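Local coordinates for probable 2-oxoglutarate-dependent dioxygenase At5g05600 (PDB 6LSV), which catalyses the 2-oxoglutarate- and iron-dependent hydroxylation of the plant hormone jasmonate to 12-hydroxyjasmonate, with release of succinate and carbon dioxide, at residues A[19-23]-A[24-28]; A[147-151]-A[152-156]; A[173-176]-A[177-181]; A[220-223]-A[224-228]. All coordinates share one frame; numbering follows the deposited sequence.

All four contacts are local, each formed by neighbouring parts of one continuous stretch, yet at different levels of the fold. Contact 4 is buried: apolar between its halves, with metal and ligand contacts from Leu224 and His227. Contact 1, about 13 Å away between centres, is partly buried and touches it: Lys27 N probably donates to Leu220 O, and Leu21 packs on Ala221. Contact 2 lies at the surface, where an aromatic pair and a salt bridge hold a loop. Contact 3, partly buried, is one length of helix 161-186, on which Trp154 of contact 2 also rests. Contacts 1 and 2 each contain a short 3-10 turn, whereas contact 3 shows the four-residue spacing of an alpha helix.

Contact 1. Residues A[19-23]-A[24-28]; sequences SSLPD and RYIKP
Pro22 and Asp23 each lend their carbonyl oxygen to a backbone N-H three residues ahead, giving two overlapping turns of 3-10 type. Tyr25 N donates to Pro22 O at 2.9 Å, with an N-H...O angle of 159°, and Ile26 N follows with a bond of 3.1 Å to Asp23 O. Asp23, Arg24 and Tyr25 form the coil, in the loop between helix 10-15 and strand 47-49.

The side chains fall into two groups. On one flank Pro22 meets Tyr25: CB of the proline lies at the edge of the ring, close to its plane, 3.7 Å from Tyr25 CD2. Leu21 sits beside them, its CD2 3.7 Å from Tyr25 O and its CG 4.2 Å from Tyr25 CB. Leu21 and Tyr25, both buried, share Trp135 as a neighbour, the tyrosine ring pairing edge-to-face with it.

Arg24 directs its polar end elsewhere, to Glu5 OE2 in a salt bridge and to the carbonyl oxygen of Ala131, so the turn is also tied to other loops.

Ile26 folds back over the start of the turn. Its CG1 stands anti to the carbonyl carbon (chi1 -53°) and the chain is extended beyond (chi2 174°), which takes CD1 to 3.5 Å from Leu21 O and 3.6 Å from Asp23 CA.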
loop_
_atom_site.group_PDB
_atom_site.type_symbol
_atom_site.label_atom_id
_atom_site.label_comp_id
_atom_site.label_asym_id
_atom_site.label_seq_id
_atom_site.Cartn_x
_atom_site.Cartn_y
_atom_site.Cartn_z
ATOM N N SER A 19 -20.267 -9.370 -21.654
ATOM C CA SER A 19 -21.211 -10.309 -21.064
ATOM C C SER A 19 -20.548 -11.213 -20.033
ATOM O O SER A 19 -21.250 -11.824 -19.221
ATOM C CB SER A 19 -21.846 -11.173 -22.164
ATOM O OG SER A 19 -20.880 -12.026 -22.759
ATOM N N SER A 20 -19.217 -11.310 -20.050
ATOM C CA SER A 20 -18.493 -12.276 -19.239
ATOM C C SER A 20 -17.274 -11.599 -18.630
ATOM O O SER A 20 -17.011 -10.413 -18.855
ATOM C CB SER A 20 -18.072 -13.489 -20.075
ATOM O OG SER A 20 -17.393 -13.067 -21.247
ATOM N N LEU A 21 -16.524 -12.368 -17.847
ATOM C CA LEU A 21 -15.235 -11.939 -17.329
ATOM C C LEU A 21 -14.147 -12.710 -18.054
ATOM O O LEU A 21 -14.159 -13.951 -18.021
ATOM C CB LEU A 21 -15.148 -12.183 -15.822
ATOM C CG LEU A 21 -14.145 -11.324 -15.053
ATOM C CD1 LEU A 21 -14.478 -9.850 -15.200
ATOM C CD2 LEU A 21 -14.102 -11.729 -13.587
ATOM N N PRO A 22 -13.217 -12.042 -18.733
ATOM C CA PRO A 22 -12.103 -12.760 -19.363
ATOM C C PRO A 22 -11.375 -13.644 -18.356
ATOM O O PRO A 22 -11.247 -13.301 -17.177
ATOM C CB PRO A 22 -11.206 -11.632 -19.882
ATOM C CG PRO A 22 -12.135 -10.475 -20.077
ATOM C CD PRO A 22 -13.172 -10.593 -18.998
ATOM N N ASP A 23 -10.905 -14.804 -18.832
ATOM C CA ASP A 23 -10.298 -15.791 -17.943
ATOM C C ASP A 23 -9.041 -15.262 -17.261
ATOM O O ASP A 23 -8.711 -15.723 -16.161
ATOM C CB ASP A 23 -9.985 -17.082 -18.715
ATOM C CG ASP A 23 -9.528 -18.225 -17.800
ATOM O OD1 ASP A 23 -8.356 -18.229 -17.360
ATOM O OD2 ASP A 23 -10.355 -19.116 -17.507
ATOM N N ARG A 24 -8.345 -14.296 -17.871
ATOM C CA ARG A 24 -7.178 -13.707 -17.225
ATOM C C ARG A 24 -7.521 -13.075 -15.881
ATOM O O ARG A 24 -6.633 -12.926 -15.033
ATOM C CB ARG A 24 -6.533 -12.652 -18.130
ATOM C CG ARG A 24 -6.027 -13.165 -19.478
ATOM C CD ARG A 24 -4.881 -14.153 -19.332
ATOM N NE ARG A 24 -3.794 -13.630 -18.509
ATOM C CZ ARG A 24 -2.817 -12.851 -18.961
ATOM N NH1 ARG A 24 -2.782 -12.497 -20.239
ATOM N NH2 ARG A 24 -1.872 -12.425 -18.134
ATOM N N TYR A 25 -8.785 -12.707 -15.666
ATOM C CA TYR A 25 -9.218 -12.033 -14.450
ATOM C C TYR A 25 -10.064 -12.929 -13.553
ATOM O O TYR A 25 -10.645 -12.440 -12.578
ATOM C CB TYR A 25 -9.985 -10.756 -14.803
ATOM C CG TYR A 25 -9.222 -9.851 -15.745
ATOM C CD1 TYR A 25 -8.363 -8.874 -15.256
ATOM C CD2 TYR A 25 -9.347 -9.983 -17.127
ATOM C CE1 TYR A 25 -7.655 -8.052 -16.109
ATOM C CE2 TYR A 25 -8.639 -9.162 -17.992
ATOM C CZ TYR A 25 -7.795 -8.200 -17.477
ATOM O OH TYR A 25 -7.090 -7.381 -18.325
ATOM N N ILE A 26 -10.143 -14.222 -13.851
ATOM C CA ILE A 26 -10.857 -15.173 -13.006
ATOM C C ILE A 26 -9.855 -15.822 -12.062
ATOM O O ILE A 26 -8.878 -16.437 -12.503
ATOM C CB ILE A 26 -11.589 -16.232 -13.842
ATOM C CG1 ILE A 26 -12.488 -15.569 -14.886
ATOM C CG2 ILE A 26 -12.395 -17.155 -12.942
ATOM C CD1 ILE A 26 -13.142 -16.548 -15.834
ATOM N N LYS A 27 -10.093 -15.687 -10.773
ATOM C CA LYS A 27 -9.207 -16.297 -9.798
ATOM C C LYS A 27 -9.621 -17.736 -9.537
ATOM O O LYS A 27 -10.771 -18.116 -9.785
ATOM C CB LYS A 27 -9.230 -15.496 -8.500
ATOM C CG LYS A 27 -8.975 -14.009 -8.694
ATOM C CD LYS A 27 -7.662 -13.753 -9.423
ATOM C CE LYS A 27 -7.196 -12.313 -9.220
ATOM N NZ LYS A 27 -5.932 -12.015 -9.952
ATOM N N PRO A 28 -8.696 -18.574 -9.067
ATOM C CA PRO A 28 -9.067 -19.944 -8.696
ATOM C C PRO A 28 -10.205 -19.945 -7.687
ATOM O O PRO A 28 -10.352 -19.018 -6.887
ATOM C CB PRO A 28 -7.780 -20.506 -8.087
ATOM C CG PRO A 28 -6.695 -19.745 -8.749
ATOM C CD PRO A 28 -7.240 -18.358 -8.991
#

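Contact 2. Residues A[147-151]-A[152-156]; sequences HLKDF and NKWPS
Phe151 turns the edge of its ring onto one face of the Trp154 indole, an edge-to-face (T-shaped) pair with the planes at 80° and the centroid of the phenyl ring 4.8 Å from that of the six-membered indole ring. The closest atoms are Phe151 CD1 and Trp154 CZ3, at 3.4 Å, with CD1 displaced toward the rim of the indole. The five-membered ring is met by backbone instead: Phe151 CA lies 4.0 Å from the centroid of that Trp154 ring and 15° off its normal, a CH-pi contact. At the indole edge, in plane, a water accepts from Trp154 NE1 at 2.8 Å and also from Asp150 N at 3.0 Å, linking the two residues. Lys149 approaches the benzo part of the indole obliquely through CG and CE, before its NZ pairs with Asp166.

Asp150 organises the polar side. Its CG is anti to the backbone N (chi1 178°), bringing OD1 to 3.0 Å from Asn152 N; this is an Asx turn, with the donor well above the carboxylate plane. The other oxygen, OD2, uses its anti lone pair in a salt bridge of 3.1 Å to Lys153 NZ, reached by a lysine bent at its last torsion. Backbone bonds from Lys153 N to Asp150 O and from Trp154 N to Phe151 O complete a short 3-10 coil.

The loop joins strand 137-144 to helix 161-186: Trp154 packs between them, on Leu141 and Leu143 of the strand and on Ile165 and Asp166 of the helix.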
loop_
_atom_site.group_PDB
_atom_site.type_symbol
_atom_site.label_atom_id
_atom_site.label_comp_id
_atom_site.label_asym_id
_atom_site.label_seq_id
_atom_site.Cartn_x
_atom_site.Cartn_y
_atom_site.Cartn_z
ATOM N N HIS A 147 15.975 13.149 -5.692
ATOM C CA HIS A 147 16.490 12.830 -7.018
ATOM C C HIS A 147 15.586 11.872 -7.784
ATOM O O HIS A 147 15.795 11.682 -8.986
ATOM C CB HIS A 147 17.905 12.253 -6.922
ATOM C CG HIS A 147 17.973 10.892 -6.305
ATOM N ND1 HIS A 147 17.860 9.733 -7.043
ATOM C CD2 HIS A 147 18.164 10.504 -5.022
ATOM C CE1 HIS A 147 17.969 8.690 -6.241
ATOM N NE2 HIS A 147 18.155 9.129 -5.009
ATOM N N LEU A 148 14.596 11.270 -7.124
ATOM C CA LEU A 148 13.601 10.448 -7.797
ATOM C C LEU A 148 12.307 11.193 -8.077
ATOM O O LEU A 148 11.496 10.719 -8.879
ATOM C CB LEU A 148 13.286 9.203 -6.961
ATOM C CG LEU A 148 14.448 8.235 -6.744
ATOM C CD1 LEU A 148 13.986 7.017 -5.970
ATOM C CD2 LEU A 148 15.040 7.836 -8.085
ATOM N N LYS A 149 12.099 12.340 -7.438
ATOM C CA LYS A 149 10.867 13.095 -7.605
ATOM C C LYS A 149 10.921 13.898 -8.896
ATOM O O LYS A 149 11.903 14.596 -9.167
ATOM C CB LYS A 149 10.645 14.017 -6.409
ATOM C CG LYS A 149 9.360 14.817 -6.472
ATOM C CD LYS A 149 9.119 15.538 -5.161
ATOM C CE LYS A 149 8.277 16.779 -5.362
ATOM N NZ LYS A 149 8.066 17.505 -4.082
ATOM N N ASP A 150 9.857 13.800 -9.689
ATOM C CA ASP A 150 9.837 14.383 -11.027
ATOM C C ASP A 150 8.387 14.679 -11.385
ATOM O O ASP A 150 7.608 13.754 -11.638
ATOM C CB ASP A 150 10.479 13.430 -12.034
ATOM C CG ASP A 150 10.454 13.960 -13.454
ATOM O OD1 ASP A 150 10.083 15.136 -13.663
ATOM O OD2 ASP A 150 10.812 13.189 -14.370
ATOM N N PHE A 151 8.033 15.968 -11.418
ATOM C CA PHE A 151 6.665 16.361 -11.737
ATOM C C PHE A 151 6.262 15.944 -13.144
ATOM O O PHE A 151 5.071 15.764 -13.419
ATOM C CB PHE A 151 6.504 17.871 -11.580
ATOM C CG PHE A 151 6.758 18.367 -10.191
ATOM C CD1 PHE A 151 5.942 17.979 -9.145
ATOM C CD2 PHE A 151 7.809 19.229 -9.933
ATOM C CE1 PHE A 151 6.168 18.437 -7.864
ATOM C CE2 PHE A 151 8.043 19.691 -8.654
ATOM C CZ PHE A 151 7.221 19.294 -7.617
ATOM N N ASN A 152 7.232 15.795 -14.050
ATOM C CA ASN A 152 6.899 15.439 -15.426
ATOM C C ASN A 152 6.378 14.013 -15.532
ATOM O O ASN A 152 5.622 13.702 -16.460
ATOM C CB ASN A 152 8.116 15.627 -16.330
ATOM C CG ASN A 152 8.667 17.040 -16.277
ATOM O OD1 ASN A 152 7.919 18.007 -16.116
ATOM N ND2 ASN A 152 9.983 17.166 -16.409
ATOM N N LYS A 153 6.764 13.138 -14.604
ATOM C CA LYS A 153 6.226 11.786 -14.540
ATOM C C LYS A 153 4.927 11.712 -13.748
ATOM O O LYS A 153 4.434 10.611 -13.486
ATOM C CB LYS A 153 7.261 10.828 -13.940
ATOM C CG LYS A 153 8.521 10.679 -14.780
ATOM C CD LYS A 153 9.420 9.576 -14.244
ATOM C CE LYS A 153 10.823 9.666 -14.826
ATOM N NZ LYS A 153 11.781 10.260 -13.853
ATOM N N TRP A 154 4.370 12.848 -13.363
ATOM C CA TRP A 154 3.085 12.937 -12.697
ATOM C C TRP A 154 1.991 13.242 -13.707
ATOM O O TRP A 154 2.271 13.683 -14.826
ATOM C CB TRP A 154 3.115 14.030 -11.623
ATOM C CG TRP A 154 4.047 13.750 -10.485
ATOM C CD1 TRP A 154 5.005 12.779 -10.420
ATOM C CD2 TRP A 154 4.104 14.453 -9.241
ATOM N NE1 TRP A 154 5.659 12.840 -9.214
ATOM C CE2 TRP A 154 5.124 13.859 -8.472
ATOM C CE3 TRP A 154 3.393 15.530 -8.704
ATOM C CZ2 TRP A 154 5.446 14.304 -7.193
ATOM C CZ3 TRP A 154 3.717 15.973 -7.435
ATOM C CH2 TRP A 154 4.733 15.360 -6.692
ATOM N N PRO A 155 0.723 13.003 -13.358
ATOM C CA PRO A 155 -0.358 13.331 -14.293
ATOM C C PRO A 155 -0.467 14.814 -14.562
ATOM O O PRO A 155 0.269 15.632 -13.996
ATOM C CB PRO A 155 -1.614 12.803 -13.588
ATOM C CG PRO A 155 -1.128 11.817 -12.631
ATOM C CD PRO A 155 0.213 12.295 -12.175
ATOM N N SER A 156 -1.425 15.175 -15.408
ATOM C CA SER A 156 -1.495 16.565 -15.822
ATOM C C SER A 156 -2.918 17.090 -15.954
ATOM O O SER A 156 -3.154 18.275 -15.694
ATOM C CB SER A 156 -0.743 16.742 -17.134
ATOM O OG SER A 156 -0.534 18.104 -17.472
HETATM O O HOH W 1 8.042 11.559 -8.721
#

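Contact 3. Residues A[173-176]-A[177-181]; sequences VKLS and GRIMR
Val173 to Met180 form two turns in the middle of the long alpha helix 161-186, and the contact is the regular link of each residue with the fourth one on.

Backbone hydrogen bonds come first. Gly177 N donates to Val173 O at 3.2 Å, Ile179 N to Leu175 O at 3.0 Å and Met180 N to Ser176 O at 2.7 Å. The bond from Arg178 N to Lys174 O is weak, at 3.4 Å. Further up the helix Gly177 O receives Arg181 N, also weakly.

Apolar contact follows the buried side. Leu175 and Ile179, one turn apart, touch through their terminal methyls, CD1 to CD1 at 3.8 Å. Leu175 has CG anti to the backbone N (chi1 169°), which, with chi2 at 58°, points CD1 up the helix toward the isoleucine while CD2 turns away from it. Strand 233-237 of the main sheet meets this side, with Ile235 against Leu175 and Ser176 and Met233 against Ile179. Met180, bent at chi2 and chi3, leads off toward Tyr301 of strand 294-302 and Phe194 of helix 193-197.

Two polar side chains, Ser176 and Arg178, turn back on the helix. The buried Ser176 hydroxyl OG is satisfied by Leu172 O, one turn earlier. Exposed Arg178 instead bends at chi2 (130°) and runs its aliphatic part back over the preceding turn, CD reaching 3.4 Å from Lys174 O. Within the second segment, Arg181 lays one face of its guanidinium over Arg178 CA, which stands 3.9 Å above the guanidinium plane, offset toward the rim.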
loop_
_atom_site.group_PDB
_atom_site.type_symbol
_atom_site.label_atom_id
_atom_site.label_comp_id
_atom_site.label_asym_id
_atom_site.label_seq_id
_atom_site.Cartn_x
_atom_site.Cartn_y
_atom_site.Cartn_z
ATOM N N VAL A 173 4.255 12.543 4.810
ATOM C CA VAL A 173 5.627 12.367 5.279
ATOM C C VAL A 173 5.750 12.833 6.725
ATOM O O VAL A 173 6.379 12.167 7.559
ATOM C CB VAL A 173 6.609 13.106 4.350
ATOM C CG1 VAL A 173 7.953 13.316 5.038
ATOM C CG2 VAL A 173 6.793 12.337 3.049
ATOM N N LYS A 174 5.135 13.976 7.051
ATOM C CA LYS A 174 5.140 14.469 8.426
ATOM C C LYS A 174 4.404 13.513 9.358
ATOM O O LYS A 174 4.875 13.215 10.462
ATOM C CB LYS A 174 4.503 15.860 8.488
ATOM C CG LYS A 174 5.338 16.975 7.885
ATOM C CD LYS A 174 4.612 18.309 7.968
ATOM C CE LYS A 174 5.284 19.360 7.098
ATOM N NZ LYS A 174 4.295 20.215 6.378
ATOM N N LEU A 175 3.233 13.038 8.933
ATOM C CA LEU A 175 2.460 12.116 9.756
ATOM C C LEU A 175 3.222 10.818 9.994
ATOM O O LEU A 175 3.177 10.257 11.095
ATOM C CB LEU A 175 1.110 11.841 9.090
ATOM C CG LEU A 175 0.242 10.704 9.636
ATOM C CD1 LEU A 175 -0.088 10.920 11.113
ATOM C CD2 LEU A 175 -1.026 10.557 8.805
ATOM N N SER A 176 3.935 10.327 8.977
ATOM C CA SER A 176 4.686 9.089 9.147
ATOM C C SER A 176 5.763 9.239 10.213
ATOM O O SER A 176 5.953 8.340 11.040
ATOM C CB SER A 176 5.307 8.649 7.820
ATOM O OG SER A 176 4.376 8.700 6.753
ATOM N N GLY A 177 6.475 10.369 10.213
ATOM C CA GLY A 177 7.520 10.571 11.205
ATOM C C GLY A 177 6.995 10.495 12.625
ATOM O O GLY A 177 7.637 9.917 13.506
ATOM N N ARG A 178 5.811 11.065 12.862
ATOM C CA ARG A 178 5.190 10.975 14.179
ATOM C C ARG A 178 4.753 9.548 14.490
ATOM O O ARG A 178 4.897 9.082 15.625
ATOM C CB ARG A 178 4.001 11.935 14.261
ATOM C CG ARG A 178 4.414 13.391 14.499
ATOM C CD ARG A 178 3.767 14.353 13.512
ATOM N NE ARG A 178 4.045 15.749 13.855
ATOM C CZ ARG A 178 5.155 16.404 13.517
ATOM N NH1 ARG A 178 6.099 15.798 12.805
ATOM N NH2 ARG A 178 5.319 17.670 13.884
ATOM N N ILE A 179 4.210 8.839 13.495
ATOM C CA ILE A 179 3.794 7.454 13.701
ATOM C C ILE A 179 5.005 6.568 13.975
ATOM O O ILE A 179 4.938 5.627 14.775
ATOM C CB ILE A 179 2.990 6.956 12.486
ATOM C CG1 ILE A 179 1.654 7.689 12.384
ATOM C CG2 ILE A 179 2.778 5.449 12.562
ATOM C CD1 ILE A 179 0.826 7.271 11.178
ATOM N N MET A 180 6.131 6.856 13.314
ATOM C CA MET A 180 7.353 6.100 13.569
ATOM C C MET A 180 7.776 6.201 15.027
ATOM O O MET A 180 8.315 5.239 15.586
ATOM C CB MET A 180 8.474 6.599 12.658
ATOM C CG MET A 180 8.251 6.299 11.186
ATOM S SD MET A 180 8.773 4.641 10.735
ATOM C CE MET A 180 10.521 4.943 10.495
ATOM N N ARG A 181 7.527 7.352 15.660
ATOM C CA ARG A 181 7.920 7.533 17.052
ATOM C C ARG A 181 7.063 6.689 17.986
ATOM O O ARG A 181 7.553 6.187 19.003
ATOM C CB ARG A 181 7.841 9.012 17.430
ATOM C CG ARG A 181 8.755 9.904 16.608
ATOM C CD ARG A 181 9.151 11.154 17.370
ATOM N NE ARG A 181 7.991 11.936 17.782
ATOM C CZ ARG A 181 7.441 12.899 17.047
ATOM N NH1 ARG A 181 7.946 13.199 15.855
ATOM N NH2 ARG A 181 6.384 13.561 17.500
#

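Contact 4. Residues A[220-223]-A[224-228]; sequences LALG and LSPHS. With FE (Fe (III) ion), chain E; JAA ({(1R,2R)-3-oxo-2-[(2Z)-pent-2-en-1-yl]cyclopentyl}acetic acid), chain D; AKG (2-oxoglutaric acid), chain C.
The iron site is reached along this short run of chain, whose two halves meet where Leu222 CD1 packs 4.1 Å from Pro226 CD and equally close to Ser225 CA. Leu222 crosses the proline at about a right angle, just where the chain turns a corner. Beyond that corner His227 binds the iron through NE2 at 2.4 Å, and Asp229 and His284 complete the protein ligands. The CG of His227 sits between the backbone N and the carbonyl carbon (chi1 73°), and the rotation of the ring is held by ND1, which donates to Ser225 O at 3.2 Å (N-H...O angle 148°).

This is the first histidine of the HxD...H facial triad in the double-stranded beta-helix (jelly-roll) fold of 2-oxoglutarate oxygenases. Strand 224-225 pairs with strand 284-286, and Gly223 and Leu224 together face Val286 as a classic beta bulge. Ser225 OG is hydrogen-bonded to Asp134 OD1.

Both small molecules meet the two pocket residues. O1 of 2-oxoglutarate (AKG) coordinates the iron at 2.0 Å, while Leu224 CD2 lies 3.6 Å from AKG O2. The same leucine methyl borders the pentenyl end of jasmonate, whose terminal carbon, C15, comes 3.3 Å from His227 NE2 and about 4.3 Å from the iron, consistent with hydroxylation there.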
loop_
_atom_site.group_PDB
_atom_site.type_symbol
_atom_site.label_atom_id
_atom_site.label_comp_id
_atom_site.label_asym_id
_atom_site.label_seq_id
_atom_site.Cartn_x
_atom_site.Cartn_y
_atom_site.Cartn_z
ATOM N N LEU A 220 -15.907 -13.563 -9.020
ATOM C CA LEU A 220 -14.794 -14.319 -9.580
ATOM C C LEU A 220 -13.493 -13.535 -9.588
ATOM O O LEU A 220 -12.432 -14.125 -9.825
ATOM C CB LEU A 220 -15.101 -14.752 -11.021
ATOM C CG LEU A 220 -16.401 -15.488 -11.340
ATOM C CD1 LEU A 220 -16.487 -15.752 -12.839
ATOM C CD2 LEU A 220 -16.494 -16.783 -10.559
ATOM N N ALA A 221 -13.546 -12.232 -9.346
ATOM C CA ALA A 221 -12.416 -11.349 -9.566
ATOM C C ALA A 221 -11.945 -10.755 -8.246
ATOM O O ALA A 221 -12.623 -10.831 -7.218
ATOM C CB ALA A 221 -12.784 -10.232 -10.551
ATOM N N LEU A 222 -10.757 -10.162 -8.294
ATOM C CA LEU A 222 -10.200 -9.416 -7.178
ATOM C C LEU A 222 -9.638 -8.115 -7.723
ATOM O O LEU A 222 -8.928 -8.121 -8.734
ATOM C CB LEU A 222 -9.105 -10.209 -6.458
ATOM C CG LEU A 222 -9.558 -11.250 -5.432
ATOM C CD1 LEU A 222 -8.376 -12.073 -4.955
ATOM C CD2 LEU A 222 -10.254 -10.586 -4.261
ATOM N N GLY A 223 -9.977 -7.001 -7.072
ATOM C CA GLY A 223 -9.361 -5.741 -7.443
ATOM C C GLY A 223 -7.865 -5.756 -7.221
ATOM O O GLY A 223 -7.109 -5.166 -7.997
ATOM N N LEU A 224 -7.419 -6.450 -6.177
ATOM C CA LEU A 224 -5.998 -6.596 -5.875
ATOM C C LEU A 224 -5.816 -7.875 -5.070
ATOM O O LEU A 224 -6.443 -8.039 -4.018
ATOM C CB LEU A 224 -5.487 -5.382 -5.104
ATOM C CG LEU A 224 -3.975 -5.179 -5.027
ATOM C CD1 LEU A 224 -3.338 -5.315 -6.401
ATOM C CD2 LEU A 224 -3.681 -3.817 -4.415
ATOM N N SER A 225 -4.967 -8.775 -5.561
ATOM C CA SER A 225 -4.772 -10.075 -4.935
ATOM C C SER A 225 -4.034 -9.941 -3.600
ATOM O O SER A 225 -3.414 -8.911 -3.326
ATOM C CB SER A 225 -4.008 -10.998 -5.883
ATOM O OG SER A 225 -4.800 -11.334 -7.007
ATOM N N PRO A 226 -4.094 -10.975 -2.749
ATOM C CA PRO A 226 -3.478 -10.872 -1.418
ATOM C C PRO A 226 -2.004 -10.502 -1.482
ATOM O O PRO A 226 -1.271 -10.921 -2.381
ATOM C CB PRO A 226 -3.666 -12.275 -0.832
ATOM C CG PRO A 226 -4.874 -12.793 -1.503
ATOM C CD PRO A 226 -4.825 -12.248 -2.903
ATOM N N HIS A 227 -1.577 -9.712 -0.499
ATOM C CA HIS A 227 -0.188 -9.299 -0.356
ATOM C C HIS A 227 -0.040 -8.512 0.938
ATOM O O HIS A 227 -1.010 -7.967 1.471
ATOM C CB HIS A 227 0.278 -8.434 -1.528
ATOM C CG HIS A 227 -0.289 -7.050 -1.505
ATOM N ND1 HIS A 227 -1.633 -6.796 -1.670
ATOM C CD2 HIS A 227 0.301 -5.846 -1.320
ATOM C CE1 HIS A 227 -1.847 -5.496 -1.595
ATOM N NE2 HIS A 227 -0.689 -4.896 -1.382
ATOM N N SER A 228 1.190 -8.463 1.433
ATOM C CA SER A 228 1.606 -7.447 2.384
ATOM C C SER A 228 2.489 -6.443 1.655
ATOM O O SER A 228 3.150 -6.778 0.665
ATOM C CB SER A 228 2.356 -8.055 3.575
ATOM O OG SER A 228 3.472 -8.818 3.156
HETATM FE FE FE E . -1.234 -2.743 -0.468
HETATM O O01 JAA D . 3.004 -0.652 -7.554
HETATM O O02 JAA D . 8.156 0.077 -3.892
HETATM O O03 JAA D . 9.010 -1.303 -5.338
HETATM C C04 JAA D . 5.824 -0.766 -5.697
HETATM C C05 JAA D . 4.406 -1.486 -6.036
HETATM C C06 JAA D . 6.489 -0.589 -7.087
HETATM C C07 JAA D . 5.484 -0.759 -8.020
HETATM C C08 JAA D . 4.089 -0.950 -7.179
HETATM C C09 JAA D . 3.305 -1.164 -4.934
HETATM C C10 JAA D . 6.650 -1.567 -4.851
HETATM C C11 JAA D . 3.380 -2.187 -3.799
HETATM C C12 JAA D . 8.015 -0.893 -4.684
HETATM C C13 JAA D . 2.304 -2.801 -3.344
HETATM C C14 JAA D . 0.924 -2.524 -3.934
HETATM C C15 JAA D . 0.261 -3.845 -4.325
HETATM C C1 AKG C . -2.773 -1.008 -1.682
HETATM O O1 AKG C . -1.954 -0.882 -0.738
HETATM O O2 AKG C . -2.391 -0.779 -2.863
HETATM C C2 AKG C . -4.206 -1.462 -1.383
HETATM O O5 AKG C . -4.374 -2.529 -0.895
HETATM C C3 AKG C . -5.424 -0.581 -1.693
HETATM C C4 AKG C . -6.474 -0.769 -0.595
HETATM C C5 AKG C . -7.849 -0.282 -1.057
HETATM O O3 AKG C . -8.689 0.161 -0.230
HETATM O O4 AKG C . -8.140 -0.328 -2.278
#